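Local coordinates for alpha-n-acetylglucosaminidase family protein (PDB 4A42) that probably binds carbohydrate as a family 32 carbohydrate-binding module of a family 89 alpha-N-acetylglucosaminidase from Clostridium perfringens, at residues 40-43 and 44-47. Numbering follows the deposited sequence. Where two conformers were deposited one is given.
Sequences NSEA and NNLR. With CA (calcium ion), chain C.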
# COMPACT_ATOMS: atom_id res chain seq x y z
N ASN A 40 -12.62 -0.31 -8.11
CA ASN A 40 -13.01 -0.87 -6.84
C ASN A 40 -13.28 -2.38 -6.93
O ASN A 40 -13.13 -3.08 -5.94
CB ASN A 40 -14.24 -0.13 -6.33
CG ASN A 40 -14.65 -0.56 -4.96
OD1 ASN A 40 -13.94 -0.32 -3.98
ND2 ASN A 40 -15.80 -1.20 -4.87
N SER A 41 -13.67 -2.85 -8.12
CA SER A 41 -13.99 -4.26 -8.34
C SER A 41 -12.80 -5.16 -8.06
O SER A 41 -12.96 -6.35 -7.79
CB SER A 41 -14.46 -4.49 -9.78
OG SER A 41 -13.44 -4.19 -10.72
N GLU A 42 -11.60 -4.59 -8.12
CA GLU A 42 -10.36 -5.35 -7.96
C GLU A 42 -9.68 -5.02 -6.64
O GLU A 42 -8.58 -5.51 -6.35
CB GLU A 42 -9.41 -5.05 -9.11
CG GLU A 42 -9.89 -5.54 -10.47
CD GLU A 42 -9.09 -4.97 -11.62
OE1 GLU A 42 -7.95 -4.52 -11.39
OE2 GLU A 42 -9.59 -4.96 -12.76
N ALA A 43 -10.32 -4.19 -5.83
CA ALA A 43 -9.73 -3.71 -4.59
C ALA A 43 -9.32 -4.82 -3.61
O ALA A 43 -8.26 -4.74 -2.98
CB ALA A 43 -10.64 -2.70 -3.91
N ASN A 44 -10.13 -5.86 -3.47
CA ASN A 44 -9.80 -6.90 -2.52
C ASN A 44 -8.63 -7.76 -3.00
O ASN A 44 -8.04 -8.50 -2.22
CB ASN A 44 -11.02 -7.74 -2.17
CG ASN A 44 -11.98 -6.98 -1.28
OD1 ASN A 44 -11.55 -6.19 -0.42
ND2 ASN A 44 -13.27 -7.19 -1.48
N ASN A 45 -8.29 -7.63 -4.28
CA ASN A 45 -7.11 -8.31 -4.81
C ASN A 45 -5.85 -7.79 -4.13
O ASN A 45 -4.81 -8.41 -4.19
CB ASN A 45 -7.00 -8.13 -6.32
CG ASN A 45 -8.05 -8.92 -7.08
OD1 ASN A 45 -8.72 -9.79 -6.52
ND2 ASN A 45 -8.19 -8.64 -8.37
N LEU A 46 -5.95 -6.65 -3.48
CA LEU A 46 -4.78 -6.09 -2.80
C LEU A 46 -4.40 -6.84 -1.53
O LEU A 46 -3.28 -6.72 -1.04
CB LEU A 46 -5.01 -4.62 -2.45
CG LEU A 46 -5.05 -3.64 -3.61
CD1 LEU A 46 -5.59 -2.31 -3.11
CD2 LEU A 46 -3.64 -3.48 -4.19
N ARG A 47 -5.35 -7.58 -0.99
CA ARG A 47 -5.11 -8.22 0.26
C ARG A 47 -5.79 -9.59 0.38
O ARG A 47 -6.31 -9.93 1.40
CB ARG A 47 -5.50 -7.28 1.40
CG ARG A 47 -6.79 -6.61 1.18
CD ARG A 47 -7.84 -7.34 1.95
NE ARG A 47 -9.08 -6.62 2.14
CZ ARG A 47 -9.51 -6.18 3.31
NH1 ARG A 47 -8.81 -6.35 4.40
NH2 ARG A 47 -10.64 -5.56 3.36
CA CA C . -3.57 -10.30 -4.67
O HOH W 1 -11.48 -7.53 -5.70
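Ala-43 O receives Leu-46 N at 3.0 Å with a fairly straight N-H...O angle of 161°. One residue earlier, Asn-45 N reaches Glu-42 O, also at 3.0 Å, but the bond is more bent (139°). These are consecutive i to i+3 bonds, as in a 3-10 helix, and both donors stand above the carbonyl plane. The amide before these, Asn-44 N, bonds weakly to a water that donates to Ser-41 O, so solvent is inserted into that step of the series.

With CG anti to its own carbonyl carbon (chi1 -71°), Asn-45 carries its amide back over the preceding turn, where ND2 lies 3.9 Å from Glu-42 CB. The polar ends then part, ND2 bonding Leu-54 O and Glu-42 OE1 taking Val-56 N. Leu-46 CB passes 3.3 Å from Ala-43 O, and its side chain packs on Val-34, Val-36 and Ile-144.

In this loop between strands 33-36 and 63-69 of the discoidin-like beta-sandwich, Asn-45 O binds calcium at 2.3 Å, with Asp-48, Asn-50, Thr-53 and, from strand 141-148, Gly-142 and Glu-143. Leu-46 N shares that peptide, so its bond probably helps orient the carbonyl, while calcium would probably make the N-H a better donor.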